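Local coordinates for protein gamma-glutamyltransferase 1 Threonine peptidase. MEROPS family T03 (PDB 7D9E) that probably transfers gamma-glutamyl groups from donors such as glutamine or glutathione to amines, amino acids or water, at residues T60-A65 with L144-L149; A97-T102 with L242-A247; T159-K162 with Q166-Q169; E251-D256 with L262-L267; G280-E283 with D288-G291. All coordinates share one frame; numbering follows the deposited sequence.

Overall arrangement
Contacts 1, 2 and 3 lie in the helix-rich part of the large subunit, and contacts 4 and 5 in the stretch of chain that follows it. Along the chain contacts 1 and 2 interlock, their segments alternating, and contact 3 falls between the two halves of contact 2. Helix 146-159 leads from contact 1 into strand 161-162 of contact 3, their centres about 20 Å apart. Strand 260-264 of contact 4 is followed by helix 271-284 of contact 5, with about 21 Å between contact centres. Contact 4 lies in the sheet that continues into the small subunit, near the ligand: the side chain of Ala265 is about 10 Å from bound 6-diazenyl-5-oxo-L-norleucine.

Contact 1 of 5, residues T60-A65 with L144-L149; sequences TAFTLA and LKWSEL
Phe62, on helix 53-67, and Trp146, on helix 146-159, meet ring against ring and make up nearly the whole of this buried contact. The approach is made by the outer bonds of each ring: Phe62 CE2 lies 3.6 Å from Trp146 CH2, while Phe62 CZ is 3.9 Å from Trp146 CZ2. Trp146 CH2 sits at the edge of the phenyl ring, close to its plane. The phenyl ring and the six-membered ring of the indole are nearly perpendicular, at 88°, with centroids 5.6 Å apart, but they meet obliquely. With chi1 at 171° the indole of Trp146 extends opposite the backbone N, which takes its six-membered ring to Phe62. The surroundings are largely apolar: Phe62 also packs on Leu134 of helix 130-141 and on Leu150 and Ala153 of helix 146-159, and Trp146 packs edge-to-face on Trp135. Indole NE1 gives its hydrogen to the backbone oxygen of Ile209. With that one polar atom satisfied away from Phe62, between the two segments the rings meet by van der Waals contact alone, with no hydrogen bond.

Contact 2 of 5, residues A97-T102 with L242-A247; sequences APKAAT and LVDYQA
Asp244 and Lys99 reach across the surface and form a salt bridge, the one direct link between the loop at 97-102 and segment 242-247. Leu242, on helix 239-244, turns its side chain inward to Ala223 and Ile227 of helix 221-233, and its carbonyl O accepts a 3.2 Å hydrogen bond from Tyr245 N. After Val243, on the exposed side, comes Asp244, whose CB points toward the loop. Its OD2 receives Lys99 NZ at 2.8 Å, on the anti lone pair, away from OD1. The lysine chain runs extended from CB to CE and then bends at its last torsion (chi4 -66°): the ammonium meets OD2 side-on, with CE almost as near, 3.1 Å from Asp244 OD2, rather than pointing its C-N bond at the oxygen. Lys99 is itself displayed by a type I beta turn from Pro98 to Ala101, closed by the 2.9 Å bond of Ala101 N to Pro98 O. Tyr245 follows, its hydroxyl hydrogen-bonded to the backbone oxygen of Arg94. The O of Gln246 is bonded by Arg69 of the small subunit, and Ala247 lies on Leu91 and Tyr93 of strand 87-93. The bridge thus ties a loop that follows strand 87-93 to helix 239-244, where the chain heads into strand 248-257; a second tie runs from Lys99 N to Asp241.

Contact 3 of 5, residues T159-K162 with Q166-Q169; sequences TGFK and QQYQ
Phe161 and Gln167 meet across a short helix-strand-helix connection, in which helix 146-159 ends, strand 161-162 follows, and helix 165-178 begins after a few residues. Gly160 makes the first step out of the helix with positive phi (107°), a backbone setting that would press a beta carbon against the preceding carbonyl oxygen and so calls for glycine. The chain then straightens into the short strand, which pairs antiparallel with strand 196-197 through backbone bonds between Phe161 and Phe197. The backbones of the two segments stay well apart: the closest alpha carbons, those of Lys162 and Gln167, are 10.2 Å from each other, so side chains must cover the distance. Gln167 contributes an extended chain, with CG anti to the backbone N (chi1 -178°), carrying its amide away from the helix. Phe161 comes from the opposite direction, its ring placed by a chi1 of 70° that sets CG between the backbone N and the carbonyl carbon. The ring meets the amide through its rim, and the two planes are inclined to each other by 53°. No hydrogen bond joins the segments, yet the buried amide is well supplied: NE2 donates to Glu70 and to the backbone oxygen of Thr67, and OE1 accepts from Ala164 N. These bonds fix the amide's rotation and therefore which atom it offers to the phenylalanine. Gln167 OE1 lies at the edge of the ring, near its plane, 3.6 Å from Phe161 CE2.

Contact 4 of 5, residues E251-D256 with L262-L267; sequences EPMRID and LYTAPL
Ile255 and Leu262 exchange two backbone hydrogen bonds, Leu262 N to Ile255 O at 2.8 Å and Ile255 N to Leu262 O at 2.9 Å. Two residues along, Met253 and Thr264 form the next such pair, with Thr264 N to Met253 O at 3.0 Å; the return bond from Met253 N is more bent, at 133°. Around the non-hydrogen-bonded pair between them, Arg254 and Tyr263, the alpha carbons make CA-H...O contacts: Tyr263 CA to Met253 O and Arg254 CA to Leu262 O. Arg254 grips Asp256 side-on within its own strand: NE meets OD2 at 2.6 Å and almost in the guanidinium plane, while NH2 reaches OD1. This holds the guanidinium beside Tyr263, whose OH binds a water at 2.7 Å that also receives a weak bond from Arg254 NH1. The two strands are the arms of a beta hairpin, 248-257 and 260-264, at one edge, within this chain, of the four-stranded antiparallel sheet, consistent with the alpha-beta-beta-alpha architecture of N-terminal nucleophile hydrolases. The sheet runs on: Leu262 and Tyr263 pair with a strand of the small subunit, and Thr264 OG1 is bonded to Ser77 of that chain. On the face that carries Met253, Ile255, Leu262 and Thr264, Ile255 CD1 packs against Leu262 CD2 at 3.9 Å, and helix 271-284 covers Ile255, Leu262 and Thr264 through Leu275, Ala276 and Ile279. On the other face the tyrosine ring runs alongside CB and CG of Arg254 and touches Pro252 CG with its CD1. Beyond the paired residues, Pro266 CG comes to 3.3 Å from Glu251 O.

Contact 5 of 5, residues G280-E283 with D288-G291; sequences GIKE and DFKG
Lys282 lays its aliphatic chain and ammonium over one face of the Phe289 ring. The lysine belongs to helix 271-284 and the phenylalanine to the short helix 286-289; the two helices follow each other closely in the chain, and the alpha carbons of Lys282 and Phe289 are 8.0 Å apart. The side chains cross at about a right angle. The overlap begins at CG, which is 3.7 Å from Phe289 CE2, and continues at CE, 3.8 Å from the ring centroid and 14° off the ring normal, in a CH-pi contact. Beyond CE the chain bends (chi4 -59°), so the ammonium does not run on past the ring but stays above it: NZ is 4.2 Å from the centroid and 20° off the normal, a cation-pi geometry. Phe289 directs its side chain toward the longer helix, and its ring is further packed by Leu302 and Leu303 of helix 297-317. The charge has a second and stronger partner, for Lys282 NZ also forms a salt bridge with Asp110 of the small subunit, while Asn106 of that chain packs on the lysine. Asp288, next to the phenylalanine, turns instead to Arg285 in a salt bridge of its own. The contact therefore works in two ways at once. Methylene groups and ring bury one another as apolar surface, and the pi cloud probably lends some stabilisation to a buried ammonium whose main counter-charge is the aspartate across the subunit interface; the ring and the carboxylate together would favour the charged form of the lysine.

Contact 1 of 5, residues T60-A65 with L144-L149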
# COMPACT_ATOMS: atom_id res chain seq x y z
N THR A 60 -4.60 10.53 -12.14
CA THR A 60 -3.52 10.63 -11.15
C THR A 60 -2.66 9.37 -11.13
O THR A 60 -1.42 9.44 -11.11
CB THR A 60 -4.13 10.89 -9.78
OG1 THR A 60 -4.84 12.14 -9.80
CG2 THR A 60 -3.05 10.94 -8.70
N ALA A 61 -3.30 8.20 -11.18
CA ALA A 61 -2.56 6.95 -11.14
C ALA A 61 -1.66 6.81 -12.36
O ALA A 61 -0.52 6.34 -12.25
CB ALA A 61 -3.52 5.77 -11.05
N PHE A 62 -2.14 7.20 -13.55
CA PHE A 62 -1.23 7.14 -14.70
C PHE A 62 -0.14 8.19 -14.60
O PHE A 62 1.00 7.94 -15.00
CB PHE A 62 -2.00 7.23 -16.01
CG PHE A 62 -2.70 5.95 -16.41
CD1 PHE A 62 -1.97 4.83 -16.76
CD2 PHE A 62 -4.08 5.89 -16.44
CE1 PHE A 62 -2.62 3.65 -17.16
CE2 PHE A 62 -4.74 4.72 -16.83
CZ PHE A 62 -4.01 3.60 -17.16
N THR A 63 -0.46 9.37 -14.03
CA THR A 63 0.57 10.40 -13.87
C THR A 63 1.70 9.91 -12.98
O THR A 63 2.88 10.05 -13.33
CB THR A 63 -0.04 11.68 -13.30
OG1 THR A 63 -0.88 12.28 -14.29
CG2 THR A 63 1.04 12.69 -12.96
N LEU A 64 1.36 9.31 -11.84
CA LEU A 64 2.39 8.82 -10.93
C LEU A 64 3.16 7.63 -11.49
O LEU A 64 4.30 7.40 -11.07
CB LEU A 64 1.77 8.49 -9.58
CG LEU A 64 1.11 9.66 -8.86
CD1 LEU A 64 0.29 9.20 -7.64
CD2 LEU A 64 2.16 10.67 -8.42
N ALA A 65 2.57 6.88 -12.43
CA ALA A 65 3.30 5.84 -13.14
C ALA A 65 4.44 6.42 -13.97
O ALA A 65 5.39 5.69 -14.32
CB ALA A 65 2.33 5.06 -14.02
N LEU A 144 -15.65 11.12 -17.50
CA LEU A 144 -14.89 11.70 -18.60
C LEU A 144 -14.30 10.60 -19.48
O LEU A 144 -14.19 9.43 -19.09
CB LEU A 144 -13.76 12.57 -18.05
CG LEU A 144 -14.18 13.77 -17.21
CD1 LEU A 144 -12.94 14.55 -16.77
CD2 LEU A 144 -15.13 14.69 -17.95
N LYS A 145 -13.89 10.99 -20.69
CA LYS A 145 -13.39 10.02 -21.65
C LYS A 145 -12.04 9.46 -21.23
O LYS A 145 -11.12 10.20 -20.88
CB LYS A 145 -13.27 10.65 -23.03
CG LYS A 145 -12.86 9.68 -24.12
N TRP A 146 -11.91 8.13 -21.30
CA TRP A 146 -10.68 7.46 -20.90
C TRP A 146 -9.45 8.05 -21.58
O TRP A 146 -8.45 8.36 -20.93
CB TRP A 146 -10.81 5.97 -21.22
CG TRP A 146 -9.57 5.14 -21.08
CD1 TRP A 146 -8.70 4.82 -22.07
CD2 TRP A 146 -9.09 4.47 -19.90
NE1 TRP A 146 -7.70 4.01 -21.59
CE2 TRP A 146 -7.92 3.79 -20.26
CE3 TRP A 146 -9.54 4.40 -18.58
CZ2 TRP A 146 -7.20 3.02 -19.35
CZ3 TRP A 146 -8.83 3.64 -17.68
CH2 TRP A 146 -7.66 2.97 -18.06
N SER A 147 -9.50 8.21 -22.90
CA SER A 147 -8.30 8.64 -23.62
C SER A 147 -7.82 10.00 -23.12
O SER A 147 -6.61 10.24 -23.04
CB SER A 147 -8.58 8.68 -25.12
OG SER A 147 -9.61 9.61 -25.41
N GLU A 148 -8.75 10.90 -22.77
CA GLU A 148 -8.37 12.22 -22.30
C GLU A 148 -7.72 12.16 -20.92
O GLU A 148 -6.84 12.98 -20.60
CB GLU A 148 -9.60 13.13 -22.25
CG GLU A 148 -10.24 13.40 -23.61
CD GLU A 148 -9.24 13.79 -24.68
N LEU A 149 -8.10 11.18 -20.10
CA LEU A 149 -7.52 11.05 -18.76
C LEU A 149 -6.06 10.61 -18.81
O LEU A 149 -5.34 10.77 -17.81
CB LEU A 149 -8.33 10.04 -17.97
CG LEU A 149 -9.77 10.47 -17.68
CD1 LEU A 149 -10.46 9.33 -16.95
CD2 LEU A 149 -9.85 11.75 -16.87

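Contact 2 of 5, residues A97-T102 with L242-A247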
# COMPACT_ATOMS: atom_id res chain seq x y z
N ALA A 97 0.30 -14.69 -9.08
CA ALA A 97 1.44 -15.51 -9.46
C ALA A 97 1.25 -16.05 -10.88
O ALA A 97 0.14 -16.48 -11.23
CB ALA A 97 1.59 -16.71 -8.52
N PRO A 98 2.31 -16.08 -11.70
CA PRO A 98 2.21 -16.73 -13.01
C PRO A 98 1.83 -18.20 -12.90
O PRO A 98 2.04 -18.87 -11.89
CB PRO A 98 3.60 -16.53 -13.64
CG PRO A 98 4.37 -15.64 -12.69
CD PRO A 98 3.60 -15.40 -11.47
N LYS A 99 1.22 -18.69 -13.98
CA LYS A 99 0.75 -20.07 -14.02
C LYS A 99 1.90 -21.05 -13.81
O LYS A 99 1.69 -22.15 -13.29
CB LYS A 99 0.07 -20.34 -15.36
CG LYS A 99 -1.29 -19.62 -15.45
CD LYS A 99 -1.92 -19.76 -16.82
CE LYS A 99 -3.05 -18.77 -17.01
NZ LYS A 99 -4.20 -19.05 -16.10
N ALA A 100 3.11 -20.67 -14.19
CA ALA A 100 4.27 -21.53 -14.01
C ALA A 100 4.94 -21.37 -12.65
O ALA A 100 5.95 -22.04 -12.39
CB ALA A 100 5.29 -21.27 -15.13
N ALA A 101 4.39 -20.56 -11.75
CA ALA A 101 4.96 -20.45 -10.42
C ALA A 101 4.74 -21.73 -9.63
O ALA A 101 3.78 -22.47 -9.86
CB ALA A 101 4.33 -19.26 -9.68
N THR A 102 5.64 -22.00 -8.68
CA THR A 102 5.57 -23.20 -7.86
C THR A 102 6.03 -22.87 -6.44
O THR A 102 6.84 -21.96 -6.22
CB THR A 102 6.39 -24.35 -8.49
OG1 THR A 102 5.92 -25.61 -8.00
CG2 THR A 102 7.87 -24.19 -8.19
N LEU A 242 -1.38 -13.04 -19.05
CA LEU A 242 -1.90 -11.70 -19.28
C LEU A 242 -3.37 -11.74 -19.69
O LEU A 242 -4.18 -10.98 -19.17
CB LEU A 242 -1.06 -10.98 -20.33
CG LEU A 242 0.37 -10.69 -19.88
CD1 LEU A 242 1.19 -10.24 -21.08
CD2 LEU A 242 0.41 -9.63 -18.79
N VAL A 243 -3.73 -12.64 -20.61
CA VAL A 243 -5.12 -12.66 -21.06
C VAL A 243 -6.05 -13.14 -19.95
O VAL A 243 -7.23 -12.78 -19.93
CB VAL A 243 -5.32 -13.47 -22.36
CG1 VAL A 243 -4.47 -12.91 -23.49
CG2 VAL A 243 -5.05 -14.93 -22.11
N ASP A 244 -5.54 -13.92 -19.00
CA ASP A 244 -6.38 -14.43 -17.92
C ASP A 244 -6.48 -13.48 -16.73
O ASP A 244 -7.32 -13.72 -15.85
CB ASP A 244 -5.88 -15.81 -17.45
CG ASP A 244 -6.18 -16.91 -18.46
OD1 ASP A 244 -6.82 -16.63 -19.49
OD2 ASP A 244 -5.76 -18.07 -18.24
N TYR A 245 -5.69 -12.40 -16.69
CA TYR A 245 -5.73 -11.51 -15.54
C TYR A 245 -7.10 -10.84 -15.41
O TYR A 245 -7.64 -10.30 -16.38
CB TYR A 245 -4.64 -10.42 -15.61
CG TYR A 245 -4.68 -9.65 -14.30
CD1 TYR A 245 -4.08 -10.16 -13.17
CD2 TYR A 245 -5.45 -8.50 -14.18
CE1 TYR A 245 -4.19 -9.49 -11.95
CE2 TYR A 245 -5.57 -7.85 -12.97
CZ TYR A 245 -4.95 -8.35 -11.87
OH TYR A 245 -5.10 -7.70 -10.65
N GLN A 246 -7.64 -10.83 -14.18
CA GLN A 246 -8.87 -10.11 -13.89
C GLN A 246 -8.70 -9.35 -12.58
O GLN A 246 -8.21 -9.91 -11.59
CB GLN A 246 -10.05 -11.08 -13.76
CG GLN A 246 -10.40 -11.75 -15.07
N ALA A 247 -9.09 -8.09 -12.57
CA ALA A 247 -9.29 -7.42 -11.30
C ALA A 247 -10.61 -7.92 -10.71
O ALA A 247 -11.49 -8.42 -11.42
CB ALA A 247 -9.34 -5.91 -11.49

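Contact 3 of 5, residues T159-K162 with Q166-Q169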
# COMPACT_ATOMS: atom_id res chain seq x y z
N THR A 159 7.66 15.13 -22.12
CA THR A 159 8.40 16.37 -21.90
C THR A 159 9.03 16.47 -20.52
O THR A 159 9.80 17.41 -20.28
CB THR A 159 7.52 17.60 -22.16
OG1 THR A 159 6.35 17.57 -21.34
CG2 THR A 159 7.09 17.65 -23.62
N GLY A 160 8.72 15.56 -19.61
CA GLY A 160 9.52 15.31 -18.43
C GLY A 160 8.87 15.82 -17.15
O GLY A 160 7.86 16.52 -17.15
N PHE A 161 9.49 15.41 -16.04
CA PHE A 161 9.20 15.93 -14.71
C PHE A 161 10.53 16.08 -13.98
O PHE A 161 11.54 15.48 -14.37
CB PHE A 161 8.27 14.99 -13.92
CG PHE A 161 8.93 13.72 -13.51
CD1 PHE A 161 9.04 12.66 -14.39
CD2 PHE A 161 9.48 13.60 -12.25
CE1 PHE A 161 9.66 11.50 -14.01
CE2 PHE A 161 10.12 12.46 -11.88
CZ PHE A 161 10.22 11.40 -12.76
N LYS A 162 10.53 16.87 -12.90
CA LYS A 162 11.73 17.15 -12.13
C LYS A 162 11.92 16.08 -11.05
O LYS A 162 11.05 15.89 -10.19
CB LYS A 162 11.63 18.55 -11.52
CG LYS A 162 12.84 18.99 -10.73
CD LYS A 162 12.72 20.46 -10.30
CE LYS A 162 14.01 20.95 -9.67
NZ LYS A 162 13.79 22.10 -8.74
N GLN A 166 14.61 12.87 -2.60
CA GLN A 166 14.33 11.59 -1.95
C GLN A 166 14.18 10.49 -2.98
O GLN A 166 14.57 9.33 -2.73
CB GLN A 166 13.05 11.69 -1.10
N GLN A 167 13.62 10.82 -4.15
CA GLN A 167 13.46 9.86 -5.22
C GLN A 167 14.81 9.35 -5.70
O GLN A 167 14.99 8.14 -5.96
CB GLN A 167 12.72 10.58 -6.35
CG GLN A 167 12.41 9.77 -7.55
CD GLN A 167 11.52 10.53 -8.50
OE1 GLN A 167 11.76 11.71 -8.77
NE2 GLN A 167 10.43 9.90 -8.92
N TYR A 168 15.78 10.25 -5.83
CA TYR A 168 17.11 9.83 -6.22
C TYR A 168 17.74 8.93 -5.16
O TYR A 168 18.43 7.96 -5.50
CB TYR A 168 17.98 11.06 -6.46
CG TYR A 168 19.40 10.73 -6.87
CD1 TYR A 168 19.66 10.18 -8.12
CD2 TYR A 168 20.45 10.95 -6.02
CE1 TYR A 168 20.97 9.91 -8.50
CE2 TYR A 168 21.77 10.66 -6.40
CZ TYR A 168 21.98 10.14 -7.65
OH TYR A 168 23.28 9.85 -8.04
N GLN A 169 17.54 9.25 -3.88
CA GLN A 169 18.06 8.37 -2.84
C GLN A 169 17.47 6.96 -2.92
O GLN A 169 18.19 5.98 -2.75
CB GLN A 169 17.81 8.98 -1.46
CG GLN A 169 18.59 10.27 -1.24
CD GLN A 169 20.10 10.09 -1.42
OE1 GLN A 169 20.69 9.12 -0.93
NE2 GLN A 169 20.72 11.01 -2.13

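Contact 4 of 5, residues E251-D256 with L262-L267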
# COMPACT_ATOMS: atom_id res chain seq x y z
N GLU A 251 -16.36 -7.07 -1.43
CA GLU A 251 -16.95 -6.27 -0.35
C GLU A 251 -15.84 -5.70 0.53
O GLU A 251 -14.96 -6.44 0.97
CB GLU A 251 -17.93 -7.09 0.48
CG GLU A 251 -19.18 -7.47 -0.32
CD GLU A 251 -20.01 -6.25 -0.70
OE1 GLU A 251 -20.20 -5.36 0.15
OE2 GLU A 251 -20.42 -6.18 -1.87
N PRO A 252 -15.83 -4.40 0.78
CA PRO A 252 -14.79 -3.85 1.66
C PRO A 252 -14.97 -4.33 3.08
O PRO A 252 -16.08 -4.69 3.49
CB PRO A 252 -14.96 -2.33 1.54
CG PRO A 252 -16.35 -2.14 1.08
CD PRO A 252 -16.69 -3.34 0.21
N MET A 253 -13.86 -4.38 3.81
CA MET A 253 -13.92 -4.59 5.25
C MET A 253 -14.61 -3.39 5.89
O MET A 253 -14.28 -2.24 5.56
CB MET A 253 -12.51 -4.73 5.83
CG MET A 253 -12.47 -4.68 7.34
SD MET A 253 -13.24 -6.09 8.15
CE MET A 253 -12.35 -7.37 7.27
N ARG A 254 -15.58 -3.64 6.76
CA ARG A 254 -16.28 -2.59 7.50
C ARG A 254 -16.03 -2.74 8.99
O ARG A 254 -16.26 -3.81 9.56
CB ARG A 254 -17.79 -2.66 7.22
CG ARG A 254 -18.60 -1.73 8.10
CD ARG A 254 -20.10 -1.85 7.90
NE ARG A 254 -20.78 -1.04 8.90
CZ ARG A 254 -21.94 -0.42 8.73
NH1 ARG A 254 -22.59 -0.50 7.57
NH2 ARG A 254 -22.45 0.29 9.73
N ILE A 255 -15.61 -1.65 9.62
CA ILE A 255 -15.29 -1.58 11.04
C ILE A 255 -16.04 -0.39 11.63
O ILE A 255 -15.87 0.75 11.17
CB ILE A 255 -13.76 -1.44 11.23
CG1 ILE A 255 -13.03 -2.62 10.60
CG2 ILE A 255 -13.42 -1.27 12.74
CD1 ILE A 255 -11.60 -2.29 10.24
N ASP A 256 -16.84 -0.64 12.65
CA ASP A 256 -17.61 0.42 13.29
C ASP A 256 -17.08 0.70 14.69
O ASP A 256 -16.85 -0.23 15.46
CB ASP A 256 -19.07 -0.02 13.39
CG ASP A 256 -19.78 0.03 12.05
OD1 ASP A 256 -20.33 1.09 11.70
OD2 ASP A 256 -19.77 -0.99 11.34
N LEU A 262 -15.47 2.72 9.27
CA LEU A 262 -14.26 2.63 8.47
C LEU A 262 -14.42 1.54 7.42
O LEU A 262 -14.75 0.40 7.75
CB LEU A 262 -13.05 2.28 9.35
CG LEU A 262 -11.73 1.83 8.70
CD1 LEU A 262 -11.15 2.87 7.75
CD2 LEU A 262 -10.73 1.44 9.80
N TYR A 263 -14.18 1.89 6.16
CA TYR A 263 -14.13 0.94 5.06
C TYR A 263 -12.69 0.82 4.62
O TYR A 263 -12.01 1.83 4.39
CB TYR A 263 -14.96 1.45 3.89
CG TYR A 263 -16.42 1.48 4.20
CD1 TYR A 263 -17.16 0.31 4.31
CD2 TYR A 263 -17.07 2.68 4.41
CE1 TYR A 263 -18.51 0.34 4.59
CE2 TYR A 263 -18.42 2.73 4.71
CZ TYR A 263 -19.14 1.56 4.80
OH TYR A 263 -20.49 1.60 5.09
N THR A 264 -12.20 -0.41 4.54
CA THR A 264 -10.79 -0.63 4.22
C THR A 264 -10.64 -1.95 3.49
O THR A 264 -11.62 -2.61 3.14
CB THR A 264 -9.93 -0.50 5.50
OG1 THR A 264 -8.53 -0.47 5.16
CG2 THR A 264 -10.20 -1.63 6.47
N ALA A 265 -9.38 -2.32 3.25
CA ALA A 265 -9.09 -3.42 2.34
C ALA A 265 -9.35 -4.76 3.00
O ALA A 265 -8.78 -5.04 4.06
CB ALA A 265 -7.63 -3.34 1.92
N PRO A 266 -10.17 -5.62 2.39
CA PRO A 266 -10.32 -7.00 2.86
C PRO A 266 -9.21 -7.86 2.26
O PRO A 266 -8.34 -7.38 1.54
CB PRO A 266 -11.68 -7.37 2.28
CG PRO A 266 -11.65 -6.67 0.91
CD PRO A 266 -10.95 -5.37 1.16
N LEU A 267 -9.25 -9.15 2.58
CA LEU A 267 -8.32 -10.08 1.97
C LEU A 267 -8.39 -9.95 0.45
O LEU A 267 -9.49 -9.79 -0.10
CB LEU A 267 -8.67 -11.51 2.39
CG LEU A 267 -8.34 -11.87 3.83
CD1 LEU A 267 -8.89 -13.25 4.14
CD2 LEU A 267 -6.84 -11.84 4.07
O HOH W 1 -22.28 -0.25 4.27

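Contact 5 of 5, residues G280-E283 with D288-G291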
# COMPACT_ATOMS: atom_id res chain seq x y z
N GLY A 280 -10.59 -2.68 17.63
CA GLY A 280 -11.46 -3.36 18.56
C GLY A 280 -10.79 -3.61 19.89
O GLY A 280 -11.40 -3.46 20.95
N ILE A 281 -9.52 -4.01 19.85
CA ILE A 281 -8.80 -4.28 21.09
C ILE A 281 -8.53 -2.99 21.82
O ILE A 281 -8.66 -2.92 23.05
CB ILE A 281 -7.51 -5.06 20.79
CG1 ILE A 281 -7.87 -6.49 20.35
CG2 ILE A 281 -6.62 -5.08 22.03
CD1 ILE A 281 -6.70 -7.27 19.82
N LYS A 282 -8.14 -1.93 21.10
CA LYS A 282 -7.90 -0.67 21.79
C LYS A 282 -9.15 -0.18 22.49
O LYS A 282 -9.08 0.34 23.62
CB LYS A 282 -7.37 0.40 20.83
CG LYS A 282 -7.18 1.74 21.52
CD LYS A 282 -6.46 2.72 20.63
CE LYS A 282 -5.91 3.89 21.45
NZ LYS A 282 -7.02 4.59 22.14
N GLU A 283 -10.32 -0.32 21.84
CA GLU A 283 -11.57 0.07 22.49
C GLU A 283 -11.83 -0.76 23.73
O GLU A 283 -12.27 -0.24 24.76
CB GLU A 283 -12.73 -0.03 21.51
CG GLU A 283 -12.65 0.95 20.32
CD GLU A 283 -13.10 2.37 20.65
OE1 GLU A 283 -14.32 2.62 20.68
OE2 GLU A 283 -12.22 3.24 20.83
N ASP A 288 -7.20 1.31 30.17
CA ASP A 288 -5.75 1.33 30.23
C ASP A 288 -5.14 2.49 29.44
O ASP A 288 -4.03 2.92 29.75
CB ASP A 288 -5.18 0.02 29.69
CG ASP A 288 -5.59 -1.17 30.53
OD1 ASP A 288 -5.10 -1.30 31.67
OD2 ASP A 288 -6.42 -1.97 30.04
N PHE A 289 -5.86 3.00 28.44
CA PHE A 289 -5.39 4.14 27.67
C PHE A 289 -5.79 5.47 28.29
O PHE A 289 -5.30 6.52 27.85
CB PHE A 289 -5.94 4.06 26.24
CG PHE A 289 -5.19 3.12 25.35
CD1 PHE A 289 -4.04 3.53 24.68
CD2 PHE A 289 -5.61 1.80 25.19
CE1 PHE A 289 -3.35 2.67 23.86
CE2 PHE A 289 -4.93 0.93 24.40
CZ PHE A 289 -3.79 1.35 23.70
N LYS A 290 -6.65 5.47 29.31
CA LYS A 290 -7.20 6.71 29.84
C LYS A 290 -6.10 7.51 30.53
O LYS A 290 -5.40 7.00 31.41
CB LYS A 290 -8.34 6.41 30.81
CG LYS A 290 -8.99 7.65 31.41
CD LYS A 290 -10.35 7.34 32.02
CE LYS A 290 -10.91 8.55 32.75
N GLY A 291 -5.94 8.76 30.12
CA GLY A 291 -4.91 9.60 30.68
C GLY A 291 -3.51 9.35 30.16
O GLY A 291 -2.57 10.02 30.61